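Side-chain contacts in uncharacterized protein A6V7T0 (Pseudomonas aeruginosa, PDB 3K12), which is of unknown function but belongs to the YjgF-like clan of small trimeric alpha/beta proteins, in the family named after endoribonuclease L-PSP: residues I2-V7 against E13-G18; Q78-W83 against G87-R92. All coordinates share one frame; numbering follows the deposited sequence. Where two conformers were deposited one is given.

Interaction 1 (I2-V7 against E13-G18); sequences IERFEV and EMALHG
Phe5 O takes two N-H groups from the facing strand, Glu13 N at 3.1 Å and Met14 N at 3.3 Å, both weak. Glu13 N also gives a straighter bond to Glu6 O, from above the plane of that carbonyl, and a water joins the same oxygen to Glu13 OE2. Glu13 and Met14 thus lie opposite Phe5 as a classic beta bulge. Past it the pairing turns regular: Phe5 N reaches Met14 O at 2.9 Å, and Leu16 N meets Glu3 O at 2.7 Å, nearly end-on to the carbonyl.

Glu3, Phe5, Met14 and Leu16 send their side chains to one face of the sheet. The selenomethionine at Met14 leaves with CG anti to its backbone N (chi1 177°) and bends at chi3 (58°), which brings CE to 3.7 Å from Phe5 CG. Leu16 CB sits at the edge of the same ring, 4.2 Å from Phe5 CE1, and Leu49 and Val53 cover Met14. Arg4 and Ala15 take the other face; Ile2 CG2 lies 4.3 Å from Ala15 CB, over the rim of the Arg4 guanidinium, whose NH2 bonds to Val60 O and Gly58 O of the second subunit. At the corner Glu6 CB packs on Glu13 CG at 3.5 Å, and the Glu6 carboxylate salt-bridges Arg48. The strands form the N-terminal antiparallel beta hairpin at the margin of this chain's sheet, in the YjgF-like fold.

Interaction 2 (Q78-W83 against G87-R92); sequences QVWDQW and GRAPTR
The indole of Trp80 carries the guanidinium of Arg92 over one face, with Pro90 and Ala89 approaching obliquely and a water, Pro90 O and Asp81 OD1 in the ring plane at its edge. Arg92 does not lie flat on the indole: the two planes stand 87° apart, so the guanidinium presents its edge, NH1 foremost, 3.4 Å from Trp80 CG. Its CZ lies 4.5 Å from the centroid of the five-membered ring and only 2° off the ring normal, which makes this a cation-pi contact. The aliphatic part of the chain shares the same face, with Arg92 CD 3.5 Å from Trp80 CZ2. A bend at chi3 (-85°) sets CD above and just outside the CE2-CZ2 bond while the charged end carries on over the five-membered ring. Trp80 and Arg92 run antiparallel alongside one another, and Asn77 OD1 accepts a hydrogen bond from Arg92 NH2, fixing the far end of the guanidinium.

This joins the helix and the second strand of a beta-alpha-beta unit made of strand 60-67, helix 73-83 and strand 91-96. Trp80 reaches from the helix across the start of the last strand and also touches Val63 of the first, while Phe84 meets its ring at an inclined angle.

Pro90 sets CG 3.6 Å from Trp80 CH2, an apolar contact by the CZ2-CH2 bond of the indole. Ala89 CB stands farther off, 4.2 Å from Trp80 NE1. That nitrogen has a polar partner all the same: it donates to the water at 3.1 Å, and the water in turn donates to Pro90 O at 2.8 Å, tying the indole edge to the backbone two residues before Arg92.

How the interactions relate
Interaction 1 and interaction 2 both reach one mixed sheet, at its two ends within the chain: strand 3-7 is outermost at one side, strand 91-96 at the other. Their centres are about 24 Å apart, on opposite sides of the chain's centre, and their nearest atoms about 14 Å, so they do not touch. The hairpin is complete in the sequence well before helix 73-83 begins. Both ends meet other subunits of the trimer: in interaction 1 Arg4 packs on Ala89 of the second subunit, a residue that in its own chain belongs to interaction 2, while Arg92 makes backbone hydrogen bonds to the third subunit.

Interaction 1 (I2-V7 against E13-G18)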
loop_
_atom_site.group_PDB
_atom_site.type_symbol
_atom_site.label_atom_id
_atom_site.label_comp_id
_atom_site.label_asym_id
_atom_site.label_seq_id
_atom_site.Cartn_x
_atom_site.Cartn_y
_atom_site.Cartn_z
ATOM N N ILE D 2 -18.074 8.321 -6.065
ATOM C CA ILE D 2 -17.255 7.154 -6.346
ATOM C C ILE D 2 -17.962 6.272 -7.366
ATOM O O ILE D 2 -19.171 6.050 -7.280
ATOM C CB ILE D 2 -17.026 6.344 -5.051
ATOM C CG1 ILE D 2 -16.236 7.183 -4.036
ATOM C CG2 ILE D 2 -16.287 5.052 -5.317
ATOM C CD1 ILE D 2 -16.327 6.649 -2.624
ATOM N N GLU D 3 -17.219 5.790 -8.349
ATOM C CA GLU D 3 -17.747 4.798 -9.279
ATOM C C GLU D 3 -17.000 3.490 -9.041
ATOM O O GLU D 3 -15.767 3.497 -8.959
ATOM C CB GLU D 3 -17.541 5.244 -10.723
ATOM C CG GLU D 3 -18.365 6.466 -11.149
ATOM C CD GLU D 3 -17.883 7.091 -12.470
ATOM O OE1 GLU D 3 -17.605 6.338 -13.437
ATOM O OE2 GLU D 3 -17.792 8.340 -12.541
ATOM N N ARG D 4 -17.728 2.393 -8.903
ATOM C CA ARG D 4 -17.157 1.090 -8.673
ATOM C C ARG D 4 -17.442 0.148 -9.825
ATOM O O ARG D 4 -18.512 0.220 -10.469
ATOM C CB ARG D 4 -17.713 0.480 -7.391
ATOM C CG ARG D 4 -17.222 1.226 -6.172
ATOM C CD ARG D 4 -17.768 0.589 -4.905
ATOM N NE ARG D 4 -17.210 1.236 -3.712
ATOM C CZ ARG D 4 -17.735 2.320 -3.175
ATOM N NH1 ARG D 4 -18.809 2.888 -3.719
ATOM N NH2 ARG D 4 -17.177 2.861 -2.089
ATOM N N PHE D 5 -16.507 -0.771 -10.037
ATOM C CA PHE D 5 -16.546 -1.718 -11.166
ATOM C C PHE D 5 -16.280 -3.130 -10.699
ATOM O O PHE D 5 -15.388 -3.365 -9.869
ATOM C CB PHE D 5 -15.555 -1.281 -12.285
ATOM C CG PHE D 5 -15.763 0.148 -12.727
ATOM C CD1 PHE D 5 -15.226 1.214 -11.991
ATOM C CD2 PHE D 5 -16.537 0.442 -13.852
ATOM C CE1 PHE D 5 -15.458 2.533 -12.357
ATOM C CE2 PHE D 5 -16.766 1.774 -14.233
ATOM C CZ PHE D 5 -16.216 2.821 -13.487
ATOM N N GLU D 6 -17.029 -4.088 -11.234
ATOM C CA GLU D 6 -16.893 -5.493 -10.923
ATOM C C GLU D 6 -17.030 -5.713 -9.409
ATOM O O GLU D 6 -16.093 -6.117 -8.720
ATOM C CB GLU D 6 -15.583 -6.068 -11.501
ATOM C CG GLU D 6 -15.598 -6.052 -13.023
ATOM C CD GLU D 6 -14.324 -6.574 -13.678
ATOM O OE1 GLU D 6 -13.594 -7.375 -13.068
ATOM O OE2 GLU D 6 -14.089 -6.177 -14.829
ATOM N N VAL D 7 -18.244 -5.429 -8.926
ATOM C CA VAL D 7 -18.524 -5.336 -7.488
ATOM C C VAL D 7 -19.355 -6.507 -7.023
ATOM O O VAL D 7 -20.338 -6.889 -7.681
ATOM C CB VAL D 7 -19.269 -4.037 -7.144
ATOM C CG1 VAL D 7 -19.220 -3.787 -5.633
ATOM C CG2 VAL D 7 -18.639 -2.881 -7.851
ATOM N N GLU D 13 -13.549 -4.720 -7.770
ATOM C CA GLU D 13 -12.236 -4.857 -8.376
ATOM C C GLU D 13 -11.557 -3.498 -8.552
ATOM O O GLU D 13 -10.323 -3.396 -8.460
ATOM C CB GLU D 13 -12.376 -5.558 -9.735
ATOM C CG GLU D 13 -12.814 -7.013 -9.641
ATOM C CD GLU D 13 -11.963 -7.858 -8.697
ATOM O OE1 GLU D 13 -10.730 -7.797 -8.783
ATOM O OE2 GLU D 13 -12.540 -8.571 -7.858
HETATM N N MSE D 14 -12.355 -2.485 -8.840
HETATM C CA MSE D 14 -11.860 -1.168 -9.107
HETATM C C MSE D 14 -12.788 -0.089 -8.573
HETATM O O MSE D 14 -14.012 -0.211 -8.672
HETATM C CB MSE D 14 -11.603 -1.011 -10.629
HETATM C CG MSE D 14 -11.145 0.369 -11.031
HETATM SE SE MSE D 14 -10.577 0.483 -12.886
HETATM C CE MSE D 14 -12.247 -0.126 -13.774
ATOM N N ALA D 15 -12.216 0.975 -8.038
ATOM C CA ALA D 15 -12.978 2.141 -7.609
ATOM C C ALA D 15 -12.346 3.395 -8.183
ATOM O O ALA D 15 -11.105 3.549 -8.140
ATOM C CB ALA D 15 -13.073 2.227 -6.058
ATOM N N LEU D 16 -13.163 4.282 -8.740
ATOM C CA LEU D 16 -12.719 5.542 -9.291
ATOM C C LEU D 16 -13.191 6.655 -8.351
ATOM O O LEU D 16 -14.378 6.713 -7.974
ATOM C CB LEU D 16 -13.326 5.721 -10.694
ATOM C CG LEU D 16 -12.610 6.096 -11.991
ATOM C CD1 LEU D 16 -13.665 6.613 -12.969
ATOM C CD2 LEU D 16 -11.472 7.101 -11.804
ATOM N N HIS D 17 -12.272 7.520 -7.966
ATOM C CA HIS D 17 -12.562 8.695 -7.138
ATOM C C HIS D 17 -12.030 9.913 -7.850
ATOM O O HIS D 17 -10.829 10.154 -7.850
ATOM C CB HIS D 17 -11.890 8.568 -5.787
ATOM C CG HIS D 17 -12.150 9.730 -4.882
ATOM N ND1 HIS D 17 -11.175 10.291 -4.083
ATOM C CD2 HIS D 17 -13.277 10.451 -4.659
ATOM C CE1 HIS D 17 -11.693 11.291 -3.395
ATOM N NE2 HIS D 17 -12.965 11.414 -3.732
ATOM N N GLY D 18 -12.924 10.647 -8.511
ATOM C CA GLY D 18 -12.498 11.742 -9.367
ATOM C C GLY D 18 -11.598 11.166 -10.453
ATOM O O GLY D 18 -11.999 10.243 -11.180
HETATM O O HOH W 1 -15.180 -8.478 -7.394
#

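Interaction 2 (Q78-W83 against G87-R92)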
loop_
_atom_site.group_PDB
_atom_site.type_symbol
_atom_site.label_atom_id
_atom_site.label_comp_id
_atom_site.label_asym_id
_atom_site.label_seq_id
_atom_site.Cartn_x
_atom_site.Cartn_y
_atom_site.Cartn_z
ATOM N N GLN D 78 11.613 -9.392 -15.229
ATOM C CA GLN D 78 11.748 -9.606 -16.679
ATOM C C GLN D 78 10.494 -9.104 -17.393
ATOM O O GLN D 78 10.578 -8.320 -18.345
ATOM C CB GLN D 78 11.988 -11.093 -16.960
ATOM C CG GLN D 78 12.063 -11.521 -18.434
ATOM C CD GLN D 78 11.914 -13.045 -18.574
ATOM O OE1 GLN D 78 11.401 -13.545 -19.584
ATOM N NE2 GLN D 78 12.326 -13.779 -17.555
ATOM N N VAL D 79 9.330 -9.518 -16.900
ATOM C CA VAL D 79 8.073 -9.065 -17.512
ATOM C C VAL D 79 7.825 -7.575 -17.259
ATOM O O VAL D 79 7.450 -6.834 -18.168
ATOM C CB VAL D 79 6.876 -9.922 -17.020
ATOM C CG1 VAL D 79 5.566 -9.423 -17.584
ATOM C CG2 VAL D 79 7.111 -11.379 -17.386
ATOM N N TRP D 80 8.015 -7.141 -15.997
ATOM C CA TRP D 80 7.861 -5.738 -15.644
ATOM C C TRP D 80 8.633 -4.821 -16.608
ATOM O O TRP D 80 8.111 -3.830 -17.097
ATOM C CB TRP D 80 8.327 -5.530 -14.186
ATOM C CG TRP D 80 8.100 -4.142 -13.673
ATOM C CD1 TRP D 80 8.937 -3.084 -13.789
ATOM C CD2 TRP D 80 6.932 -3.658 -12.974
ATOM N NE1 TRP D 80 8.381 -1.957 -13.207
ATOM C CE2 TRP D 80 7.152 -2.290 -12.697
ATOM C CE3 TRP D 80 5.734 -4.251 -12.554
ATOM C CZ2 TRP D 80 6.215 -1.488 -11.996
ATOM C CZ3 TRP D 80 4.805 -3.468 -11.860
ATOM C CH2 TRP D 80 5.050 -2.097 -11.597
ATOM N N ASP D 81 9.892 -5.198 -16.874
ATOM C CA ASP D 81 10.766 -4.405 -17.729
ATOM C C ASP D 81 10.360 -4.426 -19.216
ATOM O O ASP D 81 10.761 -3.544 -19.992
ATOM C CB ASP D 81 12.223 -4.871 -17.572
ATOM C CG ASP D 81 12.799 -4.560 -16.198
ATOM O OD1 ASP D 81 12.222 -3.739 -15.450
ATOM O OD2 ASP D 81 13.850 -5.157 -15.861
ATOM N N GLN D 82 9.542 -5.394 -19.586
ATOM C CA GLN D 82 9.034 -5.504 -20.964
ATOM C C GLN D 82 7.687 -4.880 -21.172
ATOM O O GLN D 82 7.192 -4.865 -22.271
ATOM C CB GLN D 82 8.915 -6.990 -21.370
ATOM C CG GLN D 82 10.250 -7.623 -21.634
ATOM C CD GLN D 82 10.206 -9.128 -21.745
ATOM O OE1 GLN D 82 9.132 -9.750 -21.898
ATOM N NE2 GLN D 82 11.376 -9.732 -21.663
ATOM N N TRP D 83 7.074 -4.367 -20.108
ATOM C CA TRP D 83 5.660 -4.019 -20.146
ATOM C C TRP D 83 5.351 -2.539 -20.346
ATOM O O TRP D 83 4.434 -2.176 -21.067
ATOM C CB TRP D 83 5.006 -4.512 -18.832
ATOM C CG TRP D 83 3.501 -4.436 -18.885
ATOM C CD1 TRP D 83 2.719 -3.462 -18.359
ATOM C CD2 TRP D 83 2.623 -5.387 -19.480
ATOM N NE1 TRP D 83 1.384 -3.731 -18.617
ATOM C CE2 TRP D 83 1.299 -4.910 -19.309
ATOM C CE3 TRP D 83 2.824 -6.594 -20.147
ATOM C CZ2 TRP D 83 0.178 -5.607 -19.781
ATOM C CZ3 TRP D 83 1.695 -7.296 -20.603
ATOM C CH2 TRP D 83 0.410 -6.801 -20.405
ATOM N N GLY D 87 10.311 5.164 -19.268
ATOM C CA GLY D 87 10.243 6.310 -18.379
ATOM C C GLY D 87 8.904 6.507 -17.686
ATOM O O GLY D 87 8.802 7.388 -16.815
ATOM N N ARG D 88 7.894 5.695 -18.022
ATOM C CA ARG D 88 6.550 5.877 -17.476
ATOM C C ARG D 88 6.100 4.747 -16.561
ATOM O O ARG D 88 4.932 4.706 -16.165
ATOM C CB ARG D 88 5.512 6.096 -18.584
ATOM C CG ARG D 88 5.609 7.460 -19.285
ATOM C CD ARG D 88 4.390 7.701 -20.182
ATOM N NE ARG D 88 4.530 7.105 -21.513
ATOM C CZ ARG D 88 3.519 6.883 -22.351
ATOM N NH1 ARG D 88 3.738 6.346 -23.553
ATOM N NH2 ARG D 88 2.279 7.191 -21.993
ATOM N N ALA D 89 7.001 3.837 -16.216
ATOM C CA ALA D 89 6.645 2.804 -15.246
ATOM C C ALA D 89 6.298 3.411 -13.895
ATOM O O ALA D 89 6.892 4.419 -13.473
ATOM C CB ALA D 89 7.728 1.765 -15.070
ATOM N N PRO D 90 5.332 2.795 -13.208
ATOM C CA PRO D 90 4.934 3.389 -11.931
ATOM C C PRO D 90 5.932 3.114 -10.821
ATOM O O PRO D 90 6.777 2.195 -10.925
ATOM C CB PRO D 90 3.643 2.648 -11.608
ATOM C CG PRO D 90 3.847 1.247 -12.248
ATOM C CD PRO D 90 4.538 1.599 -13.559
ATOM N N THR D 91 5.793 3.889 -9.741
ATOM C CA THR D 91 6.529 3.560 -8.519
ATOM C C THR D 91 6.082 2.200 -8.021
ATOM O O THR D 91 4.931 1.807 -8.234
ATOM C CB THR D 91 6.344 4.630 -7.421
ATOM O OG1 THR D 91 5.009 4.558 -6.871
ATOM C CG2 THR D 91 6.640 6.015 -7.966
ATOM N N ARG D 92 6.966 1.482 -7.348
ATOM C CA ARG D 92 6.669 0.136 -6.894
ATOM C C ARG D 92 7.364 -0.153 -5.579
ATOM O O ARG D 92 8.354 0.483 -5.229
ATOM C CB ARG D 92 6.970 -0.920 -7.968
ATOM C CG ARG D 92 8.282 -0.754 -8.698
ATOM C CD ARG D 92 8.628 -1.989 -9.527
ATOM N NE ARG D 92 9.305 -3.030 -8.762
ATOM C CZ ARG D 92 9.664 -4.199 -9.286
ATOM N NH1 ARG D 92 9.376 -4.474 -10.564
ATOM N NH2 ARG D 92 10.268 -5.113 -8.534
HETATM O O HOH W 2 8.990 0.816 -11.954
#